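Local coordinates for protein pyruvate kinase (Cryptosporidium parvum, PDB 4DRS) that probably catalyses the last step of glycolysis, passing the phosphoryl group of phosphoenolpyruvate to ADP to give pyruvate and ATP, at residues 426-432 with 448-454; 501-507 with 519-525; 222-227 with 251-257. All coordinates share one frame; numbering follows the deposited sequence.

Contact 1. Residues 426-432 with 448-454; sequences KLIITIT and QTIIACT. With SO4 (sulfate ion), chain C.
Ile429 and Ile451 sit abreast on two parallel strands, and the side chains round them are closely packed. Ile429 CG2 meets Cys453 SG at 3.8 Å, while both methyls of Leu427, CD1 and CD2, press on Ile451 CD1. Helix 480-493 covers this face; on the other, Ile428, Thr430 and Ile450 lie under helix 436-443. Between the faces the backbone bonds run without a break from Ile428 N to Thr432 N, and Cys453 N points almost straight at Thr430 O (2.8 Å, 177° at the hydrogen). The start of the pair is looser. Lys426 O and Thr449 N are 3.9 Å apart, and a water fills in, giving a proton to Lys426 O and taking one from Thr449 N (2.9 Å). Gln448 lays its CB against Lys426 O and turns its NE2 to the backbone oxygen of Ala425. At the far end Thr432 OG1, anti to its own nitrogen (chi1 -177°), takes the N-H of Gly435 and lies 2.7 Å from sulfate O2 and O3; that ion, probably from the crystallisation liquor, is bonded by Glu433 N, Thr434 and Thr437. Strand 427-431, helix 436-443 and strand 449-454 make a beta-alpha-beta unit of the alpha/beta domain of pyruvate kinase.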
loop_
_atom_site.group_PDB
_atom_site.type_symbol
_atom_site.label_atom_id
_atom_site.label_comp_id
_atom_site.label_asym_id
_atom_site.label_seq_id
_atom_site.Cartn_x
_atom_site.Cartn_y
_atom_site.Cartn_z
ATOM N N LYS A 426 -12.310 -2.314 23.849
ATOM C CA LYS A 426 -11.637 -1.380 24.741
ATOM C C LYS A 426 -10.491 -2.035 25.497
ATOM O O LYS A 426 -9.570 -1.348 25.940
ATOM C CB LYS A 426 -12.632 -0.748 25.722
ATOM C CG LYS A 426 -13.831 -0.072 25.065
ATOM C CD LYS A 426 -13.427 1.059 24.125
ATOM C CE LYS A 426 -14.644 1.692 23.467
ATOM N NZ LYS A 426 -14.253 2.722 22.461
ATOM N N LEU A 427 -10.547 -3.357 25.642
ATOM C CA LEU A 427 -9.530 -4.095 26.391
ATOM C C LEU A 427 -9.173 -5.430 25.757
ATOM O O LEU A 427 -10.008 -6.072 25.113
ATOM C CB LEU A 427 -10.001 -4.357 27.824
ATOM C CG LEU A 427 -10.206 -3.199 28.804
ATOM C CD1 LEU A 427 -10.916 -3.735 30.030
ATOM C CD2 LEU A 427 -8.897 -2.527 29.190
ATOM N N ILE A 428 -7.923 -5.839 25.956
ATOM C CA ILE A 428 -7.496 -7.199 25.671
ATOM C C ILE A 428 -7.080 -7.844 26.993
ATOM O O ILE A 428 -6.081 -7.449 27.601
ATOM C CB ILE A 428 -6.329 -7.253 24.659
ATOM C CG1 ILE A 428 -6.719 -6.549 23.350
ATOM C CG2 ILE A 428 -5.922 -8.698 24.395
ATOM C CD1 ILE A 428 -5.586 -6.413 22.349
ATOM N N ILE A 429 -7.867 -8.820 27.443
ATOM C CA ILE A 429 -7.596 -9.515 28.698
ATOM C C ILE A 429 -6.946 -10.865 28.414
ATOM O O ILE A 429 -7.455 -11.644 27.607
ATOM C CB ILE A 429 -8.874 -9.700 29.546
ATOM C CG1 ILE A 429 -9.557 -8.353 29.778
ATOM C CG2 ILE A 429 -8.549 -10.367 30.879
ATOM C CD1 ILE A 429 -10.961 -8.460 30.343
ATOM N N THR A 430 -5.818 -11.130 29.069
ATOM C CA THR A 430 -5.111 -12.394 28.884
ATOM C C THR A 430 -4.883 -13.137 30.205
ATOM O O THR A 430 -4.337 -12.583 31.158
ATOM C CB THR A 430 -3.789 -12.220 28.092
ATOM O OG1 THR A 430 -3.156 -13.494 27.924
ATOM C CG2 THR A 430 -2.824 -11.268 28.798
ATOM N N ILE A 431 -5.336 -14.383 30.256
ATOM C CA ILE A 431 -5.102 -15.239 31.410
ATOM C C ILE A 431 -3.789 -15.965 31.149
ATOM O O ILE A 431 -3.672 -16.722 30.191
ATOM C CB ILE A 431 -6.262 -16.242 31.626
ATOM C CG1 ILE A 431 -7.578 -15.499 31.892
ATOM C CG2 ILE A 431 -5.955 -17.194 32.772
ATOM C CD1 ILE A 431 -8.808 -16.385 31.869
ATOM N N THR A 432 -2.799 -15.710 31.997
ATOM C CA THR A 432 -1.449 -16.213 31.773
ATOM C C THR A 432 -0.785 -16.674 33.069
ATOM O O THR A 432 -1.021 -16.105 34.135
ATOM C CB THR A 432 -0.566 -15.171 31.043
ATOM O OG1 THR A 432 0.724 -15.732 30.775
ATOM C CG2 THR A 432 -0.409 -13.887 31.866
ATOM N N GLN A 448 -5.656 -0.903 22.406
ATOM C CA GLN A 448 -6.344 -1.278 23.640
ATOM C C GLN A 448 -5.329 -1.588 24.723
ATOM O O GLN A 448 -4.261 -2.145 24.446
ATOM C CB GLN A 448 -7.242 -2.505 23.433
ATOM C CG GLN A 448 -8.388 -2.313 22.453
ATOM C CD GLN A 448 -7.948 -2.407 21.005
ATOM O OE1 GLN A 448 -6.852 -2.891 20.710
ATOM N NE2 GLN A 448 -8.798 -1.951 20.094
ATOM N N THR A 449 -5.666 -1.225 25.956
ATOM C CA THR A 449 -4.874 -1.618 27.115
ATOM C C THR A 449 -4.930 -3.137 27.272
ATOM O O THR A 449 -5.982 -3.749 27.067
ATOM C CB THR A 449 -5.363 -0.897 28.395
ATOM O OG1 THR A 449 -4.922 0.467 28.362
ATOM C CG2 THR A 449 -4.818 -1.561 29.661
ATOM N N ILE A 450 -3.786 -3.733 27.599
ATOM C CA ILE A 450 -3.695 -5.165 27.834
ATOM C C ILE A 450 -3.752 -5.441 29.332
ATOM O O ILE A 450 -2.923 -4.943 30.097
ATOM C CB ILE A 450 -2.389 -5.764 27.267
ATOM C CG1 ILE A 450 -2.175 -5.343 25.813
ATOM C CG2 ILE A 450 -2.394 -7.286 27.393
ATOM C CD1 ILE A 450 -0.720 -5.356 25.398
ATOM N N ILE A 451 -4.730 -6.243 29.742
ATOM C CA ILE A 451 -4.855 -6.642 31.138
ATOM C C ILE A 451 -4.446 -8.101 31.302
ATOM O O ILE A 451 -5.100 -9.000 30.768
ATOM C CB ILE A 451 -6.282 -6.387 31.685
ATOM C CG1 ILE A 451 -6.588 -4.882 31.651
ATOM C CG2 ILE A 451 -6.428 -6.954 33.093
ATOM C CD1 ILE A 451 -7.924 -4.484 32.239
ATOM N N ALA A 452 -3.353 -8.318 32.030
ATOM C CA ALA A 452 -2.819 -9.654 32.268
ATOM C C ALA A 452 -3.257 -10.197 33.623
ATOM O O ALA A 452 -2.974 -9.589 34.659
ATOM C CB ALA A 452 -1.302 -9.643 32.173
ATOM N N CYS A 453 -3.935 -11.345 33.601
ATOM C CA CYS A 453 -4.432 -11.992 34.812
ATOM C C CYS A 453 -3.606 -13.214 35.148
ATOM O O CYS A 453 -3.517 -14.157 34.360
ATOM C CB CYS A 453 -5.890 -12.405 34.651
ATOM S SG CYS A 453 -6.995 -11.044 34.258
ATOM N N THR A 454 -3.021 -13.198 36.339
ATOM C CA THR A 454 -2.139 -14.266 36.778
ATOM C C THR A 454 -2.316 -14.500 38.274
ATOM O O THR A 454 -2.811 -13.628 38.991
ATOM C CB THR A 454 -0.660 -13.951 36.433
ATOM O OG1 THR A 454 0.175 -15.048 36.822
ATOM C CG2 THR A 454 -0.177 -12.678 37.132
HETATM S S SO4 C . 0.938 -18.213 28.824
HETATM O O1 SO4 C . -0.423 -18.759 28.996
HETATM O O2 SO4 C . 0.826 -16.842 28.292
HETATM O O3 SO4 C . 1.639 -18.173 30.126
HETATM O O4 SO4 C . 1.724 -19.064 27.907
HETATM O O HOH W 1 -7.558 1.004 26.217
#

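Contact 2. Residues 501-507 with 519-525; sequences DFAIAVH and LMKIVRC
The His507 ring takes Leu519 CD2 over one face, a CH-pi contact 3.9 Å from CD2 to the ring centroid, and has Lys521 NZ at its edge, near the ring plane. At the other end of this antiparallel strand pair, which forms one side of the mixed sheet of the alpha/beta domain within this chain, the Phe502 ring has Val523 O in plane at its edge. Phe502 CE1 and CZ in turn lie over one face of the Arg524 guanidinium, toward its rim, with the two planes 56° apart; CZ comes within 3.4 Å of Arg524 NH2. The bend of Arg524 at chi3 (-77°) turns its guanidinium to Phe502 CE1 and CZ.

Between these ends the side chains alternate. Ile504, Val506, Met520 and Ile522 share a face with Phe502 and Arg524, and helix 408-422 covers part of it. Ile504 lies alongside Ile522, CD1 to CG1 3.5 Å, and its CG2 shares Met520 CG with Val506 CG2. Ala503 and Ala505 turn the other way, to helix 480-493, and Ala505 CB touches Lys521 CG. Beyond Leu519, Met520 and Lys521 the sheet continues, antiparallel, into a strand of the second subunit. Seven backbone bonds join the strands, among them Lys521 N to Ala505 O at 2.8 Å and, where Asp501 faces Cys525, Cys525 N to Asp501 O at 2.9 Å with 177° at the hydrogen.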
loop_
_atom_site.group_PDB
_atom_site.type_symbol
_atom_site.label_atom_id
_atom_site.label_comp_id
_atom_site.label_asym_id
_atom_site.label_seq_id
_atom_site.Cartn_x
_atom_site.Cartn_y
_atom_site.Cartn_z
ATOM N N ASP A 501 -19.459 -2.425 26.163
ATOM C CA ASP A 501 -18.183 -2.438 25.442
ATOM C C ASP A 501 -17.643 -3.858 25.262
ATOM O O ASP A 501 -17.890 -4.740 26.091
ATOM C CB ASP A 501 -17.135 -1.584 26.164
ATOM C CG ASP A 501 -17.423 -0.091 26.080
ATOM O OD1 ASP A 501 -18.201 0.334 25.196
ATOM O OD2 ASP A 501 -16.852 0.662 26.900
ATOM N N PHE A 502 -16.902 -4.065 24.176
ATOM C CA PHE A 502 -16.281 -5.356 23.911
ATOM C C PHE A 502 -14.891 -5.459 24.525
ATOM O O PHE A 502 -14.172 -4.462 24.649
ATOM C CB PHE A 502 -16.201 -5.631 22.408
ATOM C CG PHE A 502 -17.536 -5.868 21.757
ATOM C CD1 PHE A 502 -18.295 -6.992 22.077
ATOM C CD2 PHE A 502 -18.028 -4.975 20.810
ATOM C CE1 PHE A 502 -19.525 -7.211 21.474
ATOM C CE2 PHE A 502 -19.256 -5.192 20.203
ATOM C CZ PHE A 502 -20.005 -6.312 20.534
ATOM N N ALA A 503 -14.538 -6.679 24.917
ATOM C CA ALA A 503 -13.183 -7.020 25.318
ATOM C C ALA A 503 -12.802 -8.340 24.666
ATOM O O ALA A 503 -13.647 -9.219 24.482
ATOM C CB ALA A 503 -13.074 -7.120 26.832
ATOM N N ILE A 504 -11.530 -8.465 24.304
ATOM C CA ILE A 504 -11.001 -9.726 23.811
ATOM C C ILE A 504 -10.418 -10.485 24.994
ATOM O O ILE A 504 -9.582 -9.957 25.725
ATOM C CB ILE A 504 -9.909 -9.523 22.732
ATOM C CG1 ILE A 504 -10.373 -8.552 21.637
ATOM C CG2 ILE A 504 -9.453 -10.858 22.156
ATOM C CD1 ILE A 504 -11.592 -8.984 20.851
ATOM N N ALA A 505 -10.873 -11.718 25.179
ATOM C CA ALA A 505 -10.319 -12.592 26.204
ATOM C C ALA A 505 -9.423 -13.643 25.566
ATOM O O ALA A 505 -9.824 -14.323 24.624
ATOM C CB ALA A 505 -11.433 -13.245 27.008
ATOM N N VAL A 506 -8.203 -13.759 26.081
ATOM C CA VAL A 506 -7.236 -14.750 25.611
ATOM C C VAL A 506 -6.755 -15.606 26.777
ATOM O O VAL A 506 -6.435 -15.080 27.842
ATOM C CB VAL A 506 -6.025 -14.067 24.933
ATOM C CG1 VAL A 506 -4.889 -15.054 24.691
ATOM C CG2 VAL A 506 -6.447 -13.415 23.630
ATOM N N HIS A 507 -6.723 -16.924 26.581
ATOM C CA HIS A 507 -6.113 -17.836 27.556
ATOM C C HIS A 507 -5.641 -19.122 26.945
ATOM O O HIS A 507 -5.188 -19.126 25.798
ATOM C CB HIS A 507 -7.021 -18.083 28.768
ATOM C CG HIS A 507 -8.370 -18.679 28.434
ATOM N ND1 HIS A 507 -8.546 -19.996 28.219
ATOM C CD2 HIS A 507 -9.633 -18.088 28.325
ATOM C CE1 HIS A 507 -9.850 -20.239 27.966
ATOM N NE2 HIS A 507 -10.513 -19.070 28.032
ATOM N N LEU A 519 -6.331 -20.097 22.965
ATOM C CA LEU A 519 -7.752 -19.798 22.816
ATOM C C LEU A 519 -8.029 -18.293 22.835
ATOM O O LEU A 519 -7.411 -17.544 23.589
ATOM C CB LEU A 519 -8.534 -20.490 23.936
ATOM C CG LEU A 519 -10.062 -20.513 23.944
ATOM C CD1 LEU A 519 -10.551 -21.746 24.687
ATOM C CD2 LEU A 519 -10.643 -19.249 24.560
ATOM N N MET A 520 -8.981 -17.864 22.009
ATOM C CA MET A 520 -9.395 -16.464 21.953
ATOM C C MET A 520 -10.918 -16.361 21.876
ATOM O O MET A 520 -11.553 -17.083 21.108
ATOM C CB MET A 520 -8.767 -15.784 20.735
ATOM C CG MET A 520 -8.837 -14.269 20.754
ATOM S SD MET A 520 -9.107 -13.559 19.119
ATOM C CE MET A 520 -10.887 -13.661 19.000
ATOM N N LYS A 521 -11.498 -15.473 22.680
ATOM C CA LYS A 521 -12.923 -15.158 22.570
ATOM C C LYS A 521 -13.202 -13.665 22.709
ATOM O O LYS A 521 -12.374 -12.912 23.229
ATOM C CB LYS A 521 -13.781 -15.977 23.553
ATOM C CG LYS A 521 -13.467 -15.781 25.029
ATOM C CD LYS A 521 -14.622 -16.241 25.914
ATOM C CE LYS A 521 -14.698 -17.757 26.047
ATOM N NZ LYS A 521 -13.573 -18.322 26.851
ATOM N N ILE A 522 -14.362 -13.241 22.223
ATOM C CA ILE A 522 -14.794 -11.859 22.377
ATOM C C ILE A 522 -16.011 -11.813 23.291
ATOM O O ILE A 522 -17.047 -12.403 22.985
ATOM C CB ILE A 522 -15.111 -11.190 21.021
ATOM C CG1 ILE A 522 -13.983 -11.460 20.017
ATOM C CG2 ILE A 522 -15.345 -9.695 21.209
ATOM C CD1 ILE A 522 -14.153 -10.781 18.675
ATOM N N VAL A 523 -15.869 -11.119 24.415
ATOM C CA VAL A 523 -16.940 -11.001 25.405
ATOM C C VAL A 523 -17.453 -9.564 25.500
ATOM O O VAL A 523 -16.778 -8.624 25.068
ATOM C CB VAL A 523 -16.493 -11.494 26.804
ATOM C CG1 VAL A 523 -16.274 -13.000 26.797
ATOM C CG2 VAL A 523 -15.233 -10.771 27.270
ATOM N N ARG A 524 -18.648 -9.402 26.063
ATOM C CA ARG A 524 -19.222 -8.081 26.291
ATOM C C ARG A 524 -19.226 -7.762 27.785
ATOM O O ARG A 524 -19.596 -8.604 28.609
ATOM C CB ARG A 524 -20.638 -7.998 25.714
ATOM C CG ARG A 524 -21.186 -6.583 25.599
ATOM C CD ARG A 524 -22.662 -6.591 25.240
ATOM N NE ARG A 524 -22.878 -6.888 23.826
ATOM C CZ ARG A 524 -23.026 -5.966 22.878
ATOM N NH1 ARG A 524 -22.988 -4.673 23.183
ATOM N NH2 ARG A 524 -23.214 -6.338 21.619
ATOM N N CYS A 525 -18.800 -6.547 28.123
ATOM C CA CYS A 525 -18.738 -6.098 29.510
ATOM C C CYS A 525 -20.134 -5.907 30.109
ATOM O O CYS A 525 -20.908 -5.078 29.620
ATOM C CB CYS A 525 -17.938 -4.802 29.613
ATOM S SG CYS A 525 -17.959 -4.062 31.258
#

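Contact 3. Residues 222-227 with 251-257; sequences VDFALK and ISENTQY
Tyr257 lies against the end of helix 215-226, and its ring is sandwiched: Lys227 CG stands over the centre of one face, 3.7 Å from the centroid and 8° off the normal, while CG of its neighbour Gln256 covers the opposite face toward the rim. This is the outer layer of the TIM barrel, where the loop after helix 241-252 folds back on helix 215-226, the helix before it in the chain. Lys227 reaches the ring with CG anti to the backbone N (chi1 -172°); the chain then runs on extended, and CD passes near the phenol oxygen.

Van der Waals contacts of two aliphatic side chains form a second group. Val222 crosses Asn254 at about a right angle, its CG2 on the amide carbon CG at 3.7 Å and its CG1 beside OD1. One turn on, Leu226 puts CD1 against Asn254 O (3.6 Å) and CB, with CD2 more distantly toward Ile251. Leu226 and Ile251 both also rest on Ile265.

Polar bonds tie down the flat groups. Asn254 is held at both ends of its amide: ND2 bonds to Ile250 O, and OD1 receives Gln256 NE2 on an in-plane lone pair at 3.3 Å. Together the two bonds fix the rotation of the amide against which Val222 packs. Across the contact, Tyr257 OH donates to Asp223 OD1 at 3.0 Å, arriving nearly along the carboxylate C-O bond, with carboxylate and ring planes 72° apart.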
loop_
_atom_site.group_PDB
_atom_site.type_symbol
_atom_site.label_atom_id
_atom_site.label_comp_id
_atom_site.label_asym_id
_atom_site.label_seq_id
_atom_site.Cartn_x
_atom_site.Cartn_y
_atom_site.Cartn_z
ATOM N N VAL A 222 23.777 -12.749 43.198
ATOM C CA VAL A 222 23.416 -13.901 44.012
ATOM C C VAL A 222 22.834 -13.477 45.356
ATOM O O VAL A 222 21.745 -13.919 45.724
ATOM C CB VAL A 222 24.623 -14.840 44.243
ATOM C CG1 VAL A 222 24.247 -15.992 45.171
ATOM C CG2 VAL A 222 25.161 -15.369 42.919
ATOM N N ASP A 223 23.553 -12.614 46.073
ATOM C CA ASP A 223 23.225 -12.292 47.468
ATOM C C ASP A 223 22.276 -11.115 47.655
ATOM O O ASP A 223 21.974 -10.737 48.791
ATOM C CB ASP A 223 24.496 -12.069 48.292
ATOM C CG ASP A 223 25.230 -13.358 48.587
ATOM O OD1 ASP A 223 24.560 -14.374 48.881
ATOM O OD2 ASP A 223 26.480 -13.358 48.527
ATOM N N PHE A 224 21.809 -10.531 46.558
ATOM C CA PHE A 224 20.784 -9.501 46.658
ATOM C C PHE A 224 19.604 -9.765 45.718
ATOM O O PHE A 224 18.486 -9.992 46.183
ATOM C CB PHE A 224 21.373 -8.103 46.456
ATOM C CG PHE A 224 20.534 -7.011 47.043
ATOM C CD1 PHE A 224 20.850 -6.470 48.287
ATOM C CD2 PHE A 224 19.416 -6.530 46.367
ATOM C CE1 PHE A 224 20.071 -5.464 48.840
ATOM C CE2 PHE A 224 18.634 -5.523 46.917
ATOM C CZ PHE A 224 18.965 -4.986 48.153
ATOM N N ALA A 225 19.862 -9.754 44.409
ATOM C CA ALA A 225 18.821 -9.982 43.397
ATOM C C ALA A 225 18.127 -11.337 43.542
ATOM O O ALA A 225 16.903 -11.408 43.582
ATOM C CB ALA A 225 19.387 -9.816 41.993
ATOM N N LEU A 226 18.904 -12.410 43.633
ATOM C CA LEU A 226 18.317 -13.732 43.790
ATOM C C LEU A 226 17.814 -13.931 45.211
ATOM O O LEU A 226 16.689 -14.399 45.418
ATOM C CB LEU A 226 19.309 -14.826 43.395
ATOM C CG LEU A 226 19.734 -14.848 41.920
ATOM C CD1 LEU A 226 20.687 -16.001 41.647
ATOM C CD2 LEU A 226 18.514 -14.927 41.008
ATOM N N LYS A 227 18.646 -13.552 46.181
ATOM C CA LYS A 227 18.335 -13.724 47.594
ATOM C C LYS A 227 17.010 -13.061 47.971
ATOM O O LYS A 227 16.161 -13.684 48.607
ATOM C CB LYS A 227 19.478 -13.186 48.463
ATOM C CG LYS A 227 19.325 -13.492 49.946
ATOM C CD LYS A 227 20.457 -12.892 50.766
ATOM C CE LYS A 227 20.172 -13.030 52.253
ATOM N NZ LYS A 227 21.373 -12.746 53.090
ATOM N N ILE A 251 22.743 -17.639 37.498
ATOM C CA ILE A 251 21.365 -17.838 37.944
ATOM C C ILE A 251 21.055 -19.328 38.113
ATOM O O ILE A 251 20.501 -19.731 39.135
ATOM C CB ILE A 251 20.343 -17.148 37.004
ATOM C CG1 ILE A 251 20.461 -15.622 37.113
ATOM C CG2 ILE A 251 18.917 -17.588 37.317
ATOM C CD1 ILE A 251 19.997 -14.876 35.876
ATOM N N SER A 252 21.433 -20.139 37.126
ATOM C CA SER A 252 21.150 -21.576 37.172
ATOM C C SER A 252 21.938 -22.343 38.251
ATOM O O SER A 252 21.466 -23.371 38.736
ATOM C CB SER A 252 21.329 -22.225 35.791
ATOM O OG SER A 252 22.694 -22.312 35.429
ATOM N N GLU A 253 23.113 -21.835 38.631
ATOM C CA GLU A 253 23.960 -22.473 39.658
ATOM C C GLU A 253 23.714 -21.943 41.070
ATOM O O GLU A 253 24.405 -22.340 42.014
ATOM C CB GLU A 253 25.438 -22.251 39.357
ATOM C CG GLU A 253 25.973 -22.913 38.107
ATOM C CD GLU A 253 27.306 -22.321 37.705
ATOM O OE1 GLU A 253 27.628 -21.194 38.150
ATOM O OE2 GLU A 253 28.035 -22.981 36.941
ATOM N N ASN A 254 22.763 -21.029 41.209
ATOM C CA ASN A 254 22.472 -20.416 42.493
ATOM C C ASN A 254 20.983 -20.416 42.761
ATOM O O ASN A 254 20.291 -19.432 42.509
ATOM C CB ASN A 254 23.042 -18.998 42.563
ATOM C CG ASN A 254 24.546 -18.988 42.727
ATOM O OD1 ASN A 254 25.057 -19.074 43.844
ATOM N ND2 ASN A 254 25.265 -18.879 41.616
ATOM N N THR A 255 20.502 -21.541 43.275
ATOM C CA THR A 255 19.088 -21.741 43.558
ATOM C C THR A 255 18.882 -21.996 45.049
ATOM O O THR A 255 17.807 -22.427 45.473
ATOM C CB THR A 255 18.523 -22.931 42.754
ATOM O OG1 THR A 255 19.221 -24.128 43.119
ATOM C CG2 THR A 255 18.669 -22.705 41.246
ATOM N N GLN A 256 19.918 -21.721 45.841
ATOM C CA GLN A 256 19.869 -21.936 47.292
ATOM C C GLN A 256 18.814 -21.083 48.002
ATOM O O GLN A 256 18.370 -21.429 49.099
ATOM C CB GLN A 256 21.252 -21.741 47.941
ATOM C CG GLN A 256 21.787 -20.313 47.970
ATOM C CD GLN A 256 22.497 -19.925 46.684
ATOM O OE1 GLN A 256 21.990 -20.163 45.589
ATOM N NE2 GLN A 256 23.675 -19.320 46.814
ATOM N N TYR A 257 18.412 -19.978 47.375
ATOM C CA TYR A 257 17.430 -19.080 47.979
ATOM C C TYR A 257 16.011 -19.311 47.469
ATOM O O TYR A 257 15.089 -18.599 47.863
ATOM C CB TYR A 257 17.843 -17.614 47.793
ATOM C CG TYR A 257 19.147 -17.255 48.475
ATOM C CD1 TYR A 257 19.272 -17.333 49.865
ATOM C CD2 TYR A 257 20.254 -16.837 47.735
ATOM C CE1 TYR A 257 20.461 -17.009 50.497
ATOM C CE2 TYR A 257 21.450 -16.507 48.360
ATOM C CZ TYR A 257 21.547 -16.597 49.742
ATOM O OH TYR A 257 22.728 -16.274 50.375
#

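Overall arrangement
Contacts 1 and 2 are neighbours in one mixed sheet, their centres about 9 Å apart: strand 427-431 pairs with strand 502-506, so Ile429 N and O lie 2.7 Å from Ile504 O and Val506 N, probable hydrogen bonds. Contact 1 is the more deeply buried, parallel and mostly aliphatic; contact 2 is antiparallel and partly buried, with charged and aromatic groups at its ends, and its outer strand pairs with one of the second subunit. Contact 3 belongs to the barrel domain, its centre about 31 Å from that of contact 1 and about 39 Å from that of contact 2. It is a surface contact, where side-chain bonds and a CH-pi contact on a tyrosine ring replace regular strand pairing.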